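Long-range contacts in fimbrial subunit CupB6 (Pseudomonas aeruginosa, PDB 5CYL), which probably serves as the adhesin at the tip of a chaperone-usher pilus, contributing to surface attachment and biofilm formation: residues K207-E212 / A252-A257; F241-S246 / F340-P345; S246-L251 / D310-P315. All blocks are in the same frame, centred on the assembly; numbering follows the deposited sequence.

Contact 1 (K207-E212 / A252-A257); sequences KKCKVE and AKPEIA
Cys209 packs against Ala252 and Pro254 in a small apolar contact where the chain enters the C-terminal, pilin-type domain, whose strands form an immunoglobulin-like beta sandwich. Segment 207-212 is the irregular lead-in to strand 215-225, and segment 252-257 descends from a loop into strand 255-260. The two join through side chains and van der Waals contact with the backbone, without hydrogen bonds between them, and bury 176 Å² in all. At the Lys207 end, Ala252 points its methyl group at the lead-in backbone, with CB 3.4 Å from Lys207 O. The end of the Lys207 side chain leads away from Ala252, and its NZ is hydrogen-bonded to Gly139 O, in the N-terminal part of the chain, so that the same residue touches both halves of the molecule. Beyond it, Cys209 turns inward and is joined by a disulfide to Cys248, while the backbone of Lys208 pairs with Ala249. With chi1 at -55°, SG stands anti to the carbonyl carbon and beside the backbone N. There the sulfur meets both apolar groups of the other segment, Ala252 CB at 4.0 Å and Pro254 CG at 3.7 Å.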
loop_
_atom_site.group_PDB
_atom_site.type_symbol
_atom_site.label_atom_id
_atom_site.label_comp_id
_atom_site.label_asym_id
_atom_site.label_seq_id
_atom_site.Cartn_x
_atom_site.Cartn_y
_atom_site.Cartn_z
ATOM N N LYS A 207 -5.226 -3.523 0.870
ATOM C CA LYS A 207 -4.550 -4.384 1.832
ATOM C C LYS A 207 -5.454 -5.367 2.573
ATOM O O LYS A 207 -5.126 -5.806 3.654
ATOM C CB LYS A 207 -3.777 -3.532 2.836
ATOM C CG LYS A 207 -2.676 -2.686 2.220
ATOM C CD LYS A 207 -1.475 -3.536 1.822
ATOM C CE LYS A 207 -0.242 -2.685 1.593
ATOM N NZ LYS A 207 0.081 -1.841 2.755
ATOM N N LYS A 208 -6.608 -5.702 2.018
ATOM C CA LYS A 208 -7.562 -6.536 2.769
ATOM C C LYS A 208 -8.049 -7.763 2.018
ATOM O O LYS A 208 -8.011 -7.803 0.825
ATOM C CB LYS A 208 -8.737 -5.700 3.257
ATOM C CG LYS A 208 -8.330 -4.666 4.293
ATOM C CD LYS A 208 -9.493 -3.970 4.986
ATOM C CE LYS A 208 -10.352 -3.181 4.018
ATOM N NZ LYS A 208 -11.388 -2.387 4.739
ATOM N N CYS A 209 -8.465 -8.770 2.755
ATOM C CA CYS A 209 -9.024 -9.970 2.183
ATOM C C CYS A 209 -10.526 -9.850 2.357
ATOM O O CYS A 209 -10.995 -8.974 3.034
ATOM C CB CYS A 209 -8.489 -11.241 2.868
ATOM S SG CYS A 209 -6.688 -11.391 2.889
ATOM N N LYS A 210 -11.256 -10.751 1.730
ATOM C CA LYS A 210 -12.691 -10.807 1.825
ATOM C C LYS A 210 -13.085 -11.669 3.010
ATOM O O LYS A 210 -12.721 -12.855 3.111
ATOM C CB LYS A 210 -13.256 -11.372 0.522
ATOM C CG LYS A 210 -14.730 -11.727 0.579
ATOM C CD LYS A 210 -15.096 -12.887 -0.345
ATOM C CE LYS A 210 -16.205 -13.749 0.288
ATOM N NZ LYS A 210 -17.312 -14.108 -0.639
ATOM N N VAL A 211 -13.871 -11.067 3.886
ATOM C CA VAL A 211 -14.350 -11.753 5.085
ATOM C C VAL A 211 -15.873 -11.902 5.118
ATOM O O VAL A 211 -16.583 -10.911 5.117
ATOM C CB VAL A 211 -13.891 -11.003 6.358
ATOM C CG1 VAL A 211 -14.410 -11.689 7.621
ATOM C CG2 VAL A 211 -12.383 -10.884 6.383
ATOM N N GLU A 212 -16.344 -13.138 5.170
ATOM C CA GLU A 212 -17.773 -13.394 5.298
ATOM C C GLU A 212 -18.056 -13.446 6.780
ATOM O O GLU A 212 -17.608 -14.358 7.458
ATOM C CB GLU A 212 -18.181 -14.688 4.585
ATOM C CG GLU A 212 -17.302 -15.895 4.914
ATOM C CD GLU A 212 -18.011 -17.239 4.767
ATOM O OE1 GLU A 212 -17.429 -18.191 4.204
ATOM O OE2 GLU A 212 -19.164 -17.354 5.211
ATOM N N ALA A 252 -1.750 -7.812 1.396
ATOM C CA ALA A 252 -2.498 -8.102 2.637
ATOM C C ALA A 252 -1.678 -9.068 3.516
ATOM O O ALA A 252 -1.084 -10.042 3.010
ATOM C CB ALA A 252 -3.886 -8.662 2.328
ATOM N N LYS A 253 -1.645 -8.792 4.813
ATOM C CA LYS A 253 -0.957 -9.639 5.761
ATOM C C LYS A 253 -1.857 -9.742 6.954
ATOM O O LYS A 253 -1.565 -9.062 7.948
ATOM C CB LYS A 253 0.404 -9.044 6.149
ATOM C CG LYS A 253 1.451 -9.159 5.036
ATOM C CD LYS A 253 2.847 -9.415 5.605
ATOM C CE LYS A 253 3.186 -8.342 6.643
ATOM N NZ LYS A 253 4.551 -8.470 7.236
ATOM N N PRO A 254 -2.948 -10.576 6.886
ATOM C CA PRO A 254 -3.855 -10.504 8.023
ATOM C C PRO A 254 -3.448 -11.331 9.220
ATOM O O PRO A 254 -2.575 -12.191 9.141
ATOM C CB PRO A 254 -5.177 -11.077 7.485
ATOM C CG PRO A 254 -4.872 -11.636 6.145
ATOM C CD PRO A 254 -3.393 -11.666 5.997
ATOM N N GLU A 255 -4.078 -11.023 10.346
ATOM C CA GLU A 255 -3.815 -11.729 11.598
ATOM C C GLU A 255 -5.118 -12.195 12.199
ATOM O O GLU A 255 -6.172 -11.643 11.909
ATOM C CB GLU A 255 -3.072 -10.822 12.558
ATOM C CG GLU A 255 -1.601 -10.649 12.216
ATOM C CD GLU A 255 -0.861 -9.762 13.183
ATOM O OE1 GLU A 255 -1.357 -8.676 13.571
ATOM O OE2 GLU A 255 0.254 -10.165 13.555
ATOM N N ILE A 256 -5.039 -13.262 12.975
ATOM C CA ILE A 256 -6.242 -13.833 13.583
ATOM C C ILE A 256 -6.086 -13.994 15.095
ATOM O O ILE A 256 -5.013 -14.406 15.560
ATOM C CB ILE A 256 -6.601 -15.179 12.918
ATOM C CG1 ILE A 256 -7.963 -15.686 13.422
ATOM C CG2 ILE A 256 -5.503 -16.209 13.152
ATOM C CD1 ILE A 256 -8.509 -16.868 12.643
ATOM N N ALA A 257 -7.143 -13.679 15.838
ATOM C CA ALA A 257 -7.111 -13.797 17.288
ATOM C C ALA A 257 -8.281 -14.617 17.771
ATOM O O ALA A 257 -9.346 -14.540 17.178
ATOM C CB ALA A 257 -7.189 -12.433 17.895
#

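Contact 2 (F241-S246 / F340-P345)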
loop_
_atom_site.group_PDB
_atom_site.type_symbol
_atom_site.label_atom_id
_atom_site.label_comp_id
_atom_site.label_asym_id
_atom_site.label_seq_id
_atom_site.Cartn_x
_atom_site.Cartn_y
_atom_site.Cartn_z
ATOM N N PHE A 241 -7.903 -28.942 10.860
ATOM C CA PHE A 241 -8.760 -27.977 10.174
ATOM C C PHE A 241 -7.986 -26.734 9.793
ATOM O O PHE A 241 -6.926 -26.476 10.323
ATOM C CB PHE A 241 -10.005 -27.647 10.997
ATOM C CG PHE A 241 -9.728 -26.986 12.301
ATOM C CD1 PHE A 241 -9.107 -27.666 13.327
ATOM C CD2 PHE A 241 -10.134 -25.677 12.511
ATOM C CE1 PHE A 241 -8.868 -27.032 14.544
ATOM C CE2 PHE A 241 -9.918 -25.032 13.722
ATOM C CZ PHE A 241 -9.283 -25.713 14.742
ATOM N N ASP A 242 -8.518 -25.966 8.857
ATOM C CA ASP A 242 -7.886 -24.735 8.396
ATOM C C ASP A 242 -8.867 -23.580 8.462
ATOM O O ASP A 242 -10.027 -23.727 8.083
ATOM C CB ASP A 242 -7.415 -24.937 6.964
ATOM C CG ASP A 242 -6.413 -23.928 6.544
ATOM O OD1 ASP A 242 -6.755 -22.802 6.275
ATOM O OD2 ASP A 242 -5.257 -24.244 6.436
ATOM N N ILE A 243 -8.404 -22.431 8.932
ATOM C CA ILE A 243 -9.212 -21.206 8.884
ATOM C C ILE A 243 -8.602 -20.394 7.765
ATOM O O ILE A 243 -7.424 -20.075 7.808
ATOM C CB ILE A 243 -9.212 -20.423 10.194
ATOM C CG1 ILE A 243 -9.861 -21.251 11.307
ATOM C CG2 ILE A 243 -9.931 -19.089 10.024
ATOM C CD1 ILE A 243 -9.872 -20.544 12.631
ATOM N N SER A 244 -9.391 -20.099 6.743
ATOM C CA SER A 244 -8.871 -19.421 5.569
ATOM C C SER A 244 -9.637 -18.165 5.099
ATOM O O SER A 244 -10.813 -17.993 5.355
ATOM C CB SER A 244 -8.767 -20.435 4.452
ATOM O OG SER A 244 -8.239 -19.821 3.301
ATOM N N LEU A 245 -8.925 -17.298 4.407
ATOM C CA LEU A 245 -9.479 -16.087 3.816
ATOM C C LEU A 245 -9.137 -16.112 2.343
ATOM O O LEU A 245 -8.063 -16.607 1.971
ATOM C CB LEU A 245 -8.866 -14.834 4.443
ATOM C CG LEU A 245 -9.309 -14.436 5.847
ATOM C CD1 LEU A 245 -8.392 -13.356 6.387
ATOM C CD2 LEU A 245 -10.743 -13.939 5.856
ATOM N N SER A 246 -10.010 -15.597 1.486
ATOM C CA SER A 246 -9.683 -15.596 0.040
ATOM C C SER A 246 -9.952 -14.263 -0.595
ATOM O O SER A 246 -10.540 -13.375 0.015
ATOM C CB SER A 246 -10.399 -16.721 -0.688
ATOM O OG SER A 246 -11.767 -16.651 -0.320
ATOM N N PHE A 340 -13.207 -16.259 16.692
ATOM C CA PHE A 340 -12.008 -15.684 16.097
ATOM C C PHE A 340 -12.277 -14.364 15.381
ATOM O O PHE A 340 -13.342 -14.186 14.806
ATOM C CB PHE A 340 -11.321 -16.702 15.173
ATOM C CG PHE A 340 -12.169 -17.171 14.046
ATOM C CD1 PHE A 340 -12.308 -16.390 12.900
ATOM C CD2 PHE A 340 -12.816 -18.402 14.109
ATOM C CE1 PHE A 340 -13.108 -16.818 11.842
ATOM C CE2 PHE A 340 -13.611 -18.836 13.065
ATOM C CZ PHE A 340 -13.766 -18.052 11.932
ATOM N N THR A 341 -11.305 -13.460 15.444
ATOM C CA THR A 341 -11.383 -12.165 14.772
ATOM C C THR A 341 -10.178 -11.928 13.870
ATOM O O THR A 341 -9.062 -12.300 14.221
ATOM C CB THR A 341 -11.449 -11.015 15.791
ATOM O OG1 THR A 341 -12.557 -11.219 16.665
ATOM C CG2 THR A 341 -11.632 -9.673 15.114
ATOM N N PHE A 342 -10.405 -11.284 12.721
ATOM C CA PHE A 342 -9.330 -10.986 11.772
ATOM C C PHE A 342 -8.896 -9.537 11.882
ATOM O O PHE A 342 -9.710 -8.651 11.797
ATOM C CB PHE A 342 -9.773 -11.270 10.340
ATOM C CG PHE A 342 -10.029 -12.706 10.046
ATOM C CD1 PHE A 342 -8.984 -13.599 9.868
ATOM C CD2 PHE A 342 -11.340 -13.162 9.903
ATOM C CE1 PHE A 342 -9.251 -14.944 9.619
ATOM C CE2 PHE A 342 -11.625 -14.515 9.666
ATOM C CZ PHE A 342 -10.573 -15.407 9.512
ATOM N N THR A 343 -7.618 -9.247 11.992
ATOM C CA THR A 343 -7.239 -7.850 11.903
ATOM C C THR A 343 -6.295 -7.626 10.759
ATOM O O THR A 343 -5.362 -8.375 10.560
ATOM C CB THR A 343 -6.655 -7.273 13.197
ATOM O OG1 THR A 343 -5.418 -7.913 13.508
ATOM C CG2 THR A 343 -7.631 -7.442 14.334
ATOM N N PHE A 344 -6.606 -6.623 9.939
ATOM C CA PHE A 344 -5.807 -6.311 8.752
ATOM C C PHE A 344 -4.715 -5.256 8.923
ATOM O O PHE A 344 -3.834 -5.134 8.072
ATOM C CB PHE A 344 -6.726 -5.914 7.591
ATOM C CG PHE A 344 -7.696 -6.989 7.192
ATOM C CD1 PHE A 344 -8.941 -7.075 7.793
ATOM C CD2 PHE A 344 -7.364 -7.913 6.215
ATOM C CE1 PHE A 344 -9.836 -8.062 7.429
ATOM C CE2 PHE A 344 -8.255 -8.903 5.845
ATOM C CZ PHE A 344 -9.493 -8.977 6.454
ATOM N N PRO A 345 -4.761 -4.501 10.013
ATOM C CA PRO A 345 -5.797 -4.634 11.023
ATOM C C PRO A 345 -7.033 -3.819 10.708
ATOM O O PRO A 345 -6.889 -2.644 10.461
ATOM C CB PRO A 345 -5.093 -4.068 12.238
ATOM C CG PRO A 345 -4.235 -2.986 11.659
ATOM C CD PRO A 345 -3.941 -3.316 10.240
#
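Leu245 and Phe342 meet tip to tip and make the more centred of two CH-pi pairs. Leu245 CD2 sits over the centre of the Phe342 ring, 3.9 Å from the centroid and 12° off the ring normal. The other methyl of the fork, CD1, lies over the same face but nearer the rim, 3.5 Å from Phe342 CD1. In the second pair the side chains of Ile243 and Phe340 pass one another running opposite ways, and Ile243 CD1 lies above one ring face, displaced toward the rim, 4.3 Å from the Phe340 centroid. The extended end of Ile243, with CD1 anti to CA (chi2 179°), carries that methyl out to the ring.

Strands 239-245 and 332-343 face each other across the interior of the immunoglobulin-like sandwich; the axes of the short segments 241-245 and 340-343 come within 10.5 Å, their directions 37° apart. Inward-pointing residues alternate along both strands, Ile243 and Leu245 on one, Phe340 and Phe342 on the other. Ile256 of strand 255-260 also touches Ile243 and Phe342, and Val354 of strand 352-361 adjoins Ile243 and Phe340.

The remaining contacts are plain apolar packing. Ile243 CG2 approaches Phe342 at its edge, near the ring plane, 3.8 Å from CZ, so this one ring receives an isoleucine branch at its rim and a leucine fork on a face. At the end of the strand Leu245 CD1 lies 4.5 Å from Phe344 CE2, a looser approach that meets that ring obliquely.

Contact 3 (S246-L251 / D310-P315); sequences SECAAL and DSADLP
Chi1 of Cys248, at -71°, sets SG anti to the carbonyl carbon and beside the backbone N, which lays the sulfur against the start of strand 311-322. It lies 3.7 Å from Ala312 N, with Ala312 CB at 4.0 Å. In Ser311 the hydroxyl stands between the backbone N and the carbonyl carbon, where OG makes a weak hydrogen bond to Val308 O. The CB of the same serine rests against Ser246, 3.9 Å from its CA.

The polar link between the segments is made by backbone alone. Glu247 adopts a left-handed conformation that bends the chain after Ser246 and turns the next amide to face Asp310. Cys248 N donates to Asp310 O over 2.7 Å, with an N-H...O angle of 155°. The donor lies in the carbonyl plane and the C=O...N angle is 159°, a fairly straight approach to the oxygen. The amide of Glu247 is also close to this oxygen but is poorly angled for a bond.

The side chains of Glu247 and Asp310 are exposed, whereas Cys248 and Ala312 are buried, and Cys248 is bonded to Cys209, likewise buried. The contact thus ties the loop between strands 239-245 and 255-260 to the turn joining strand 299-308 to strand 311-322, extending beyond its end the antiparallel pairing of strand 239-245 with strand 311-322.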
loop_
_atom_site.group_PDB
_atom_site.type_symbol
_atom_site.label_atom_id
_atom_site.label_comp_id
_atom_site.label_asym_id
_atom_site.label_seq_id
_atom_site.Cartn_x
_atom_site.Cartn_y
_atom_site.Cartn_z
ATOM N N SER A 246 -10.010 -15.597 1.486
ATOM C CA SER A 246 -9.683 -15.596 0.040
ATOM C C SER A 246 -9.952 -14.263 -0.595
ATOM O O SER A 246 -10.540 -13.375 0.015
ATOM C CB SER A 246 -10.399 -16.721 -0.688
ATOM O OG SER A 246 -11.767 -16.651 -0.320
ATOM N N GLU A 247 -9.464 -14.122 -1.815
ATOM C CA GLU A 247 -9.541 -12.853 -2.539
ATOM C C GLU A 247 -8.720 -11.757 -1.838
ATOM O O GLU A 247 -9.089 -10.603 -1.826
ATOM C CB GLU A 247 -10.994 -12.414 -2.719
ATOM C CG GLU A 247 -11.803 -13.338 -3.601
ATOM C CD GLU A 247 -13.210 -12.838 -3.861
ATOM O OE1 GLU A 247 -13.557 -11.709 -3.442
ATOM O OE2 GLU A 247 -13.985 -13.595 -4.480
ATOM N N CYS A 248 -7.599 -12.161 -1.280
ATOM C CA CYS A 248 -6.696 -11.258 -0.586
ATOM C C CYS A 248 -5.956 -10.364 -1.548
ATOM O O CYS A 248 -5.463 -10.812 -2.573
ATOM C CB CYS A 248 -5.643 -12.078 0.157
ATOM S SG CYS A 248 -6.328 -12.952 1.581
ATOM N N ALA A 249 -5.810 -9.102 -1.181
ATOM C CA ALA A 249 -4.933 -8.162 -1.928
ATOM C C ALA A 249 -3.491 -8.624 -1.866
ATOM O O ALA A 249 -3.112 -9.217 -0.870
ATOM C CB ALA A 249 -5.051 -6.755 -1.347
ATOM N N ALA A 250 -2.684 -8.344 -2.889
ATOM C CA ALA A 250 -1.324 -8.934 -2.939
ATOM C C ALA A 250 -0.520 -8.731 -1.657
ATOM O O ALA A 250 0.181 -9.627 -1.228
ATOM C CB ALA A 250 -0.543 -8.434 -4.142
ATOM N N LEU A 251 -0.635 -7.546 -1.076
ATOM C CA LEU A 251 0.164 -7.121 0.080
ATOM C C LEU A 251 -0.555 -7.232 1.414
ATOM O O LEU A 251 -0.036 -6.791 2.427
ATOM C CB LEU A 251 0.563 -5.666 -0.114
ATOM C CG LEU A 251 1.986 -5.404 -0.543
ATOM C CD1 LEU A 251 2.487 -6.387 -1.569
ATOM C CD2 LEU A 251 2.046 -3.983 -1.075
ATOM N N ASP A 310 -3.848 -16.112 -3.672
ATOM C CA ASP A 310 -4.780 -15.070 -3.291
ATOM C C ASP A 310 -5.445 -15.269 -1.936
ATOM O O ASP A 310 -6.292 -14.476 -1.550
ATOM C CB ASP A 310 -5.870 -14.952 -4.371
ATOM C CG ASP A 310 -5.334 -14.425 -5.676
ATOM O OD1 ASP A 310 -4.213 -13.844 -5.667
ATOM O OD2 ASP A 310 -6.025 -14.621 -6.700
ATOM N N SER A 311 -5.072 -16.327 -1.228
ATOM C CA SER A 311 -5.686 -16.626 0.065
ATOM C C SER A 311 -4.696 -16.689 1.236
ATOM O O SER A 311 -3.534 -16.984 1.078
ATOM C CB SER A 311 -6.545 -17.888 0.001
ATOM O OG SER A 311 -5.780 -18.905 -0.546
ATOM N N ALA A 312 -5.192 -16.387 2.424
ATOM C CA ALA A 312 -4.434 -16.470 3.645
ATOM C C ALA A 312 -5.101 -17.491 4.564
ATOM O O ALA A 312 -6.290 -17.482 4.762
ATOM C CB ALA A 312 -4.383 -15.112 4.302
ATOM N N ASP A 313 -4.305 -18.366 5.154
ATOM C CA ASP A 313 -4.852 -19.394 6.037
ATOM C C ASP A 313 -4.018 -19.629 7.296
ATOM O O ASP A 313 -2.827 -19.359 7.325
ATOM C CB ASP A 313 -5.026 -20.717 5.288
ATOM C CG ASP A 313 -3.732 -21.460 5.130
ATOM O OD1 ASP A 313 -2.793 -20.903 4.501
ATOM O OD2 ASP A 313 -3.646 -22.593 5.644
ATOM N N LEU A 314 -4.667 -20.132 8.333
ATOM C CA LEU A 314 -3.952 -20.653 9.483
ATOM C C LEU A 314 -4.234 -22.146 9.611
ATOM O O LEU A 314 -5.385 -22.545 9.808
ATOM C CB LEU A 314 -4.366 -19.927 10.765
ATOM C CG LEU A 314 -3.530 -20.254 11.997
ATOM C CD1 LEU A 314 -2.094 -19.849 11.797
ATOM C CD2 LEU A 314 -4.109 -19.574 13.228
ATOM N N PRO A 315 -3.202 -22.975 9.486
ATOM C CA PRO A 315 -3.383 -24.412 9.676
ATOM C C PRO A 315 -3.520 -24.760 11.160
ATOM O O PRO A 315 -2.756 -24.260 11.980
ATOM C CB PRO A 315 -2.125 -25.021 9.073
ATOM C CG PRO A 315 -1.102 -23.908 9.095
ATOM C CD PRO A 315 -1.920 -22.658 8.846
#

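The three contacts cluster at the end of the C-terminal domain that faces the N-terminal half of the chain. The centres of contacts 1 and 2 lie about 6 Å apart, those of contacts 1 and 3 about 7 Å. The disulfide joins contacts 1 and 3, Cys209 SG to Cys248 SG at 2.1 Å, and so ties the domain's lead-in to the loop after strand 239-245. Contact 2 meets contact 1 through sheet pairing, with Glu255 O 2.8 Å from Thr343 N in a probable hydrogen bond. Contacts 2 and 3 share Ser246; just before it, Leu245 N lies 2.7 Å from Ala312 O, probably hydrogen-bonded. Contact 3 thus lies at the end of the strand pair whose inward side chains contribute to contact 2.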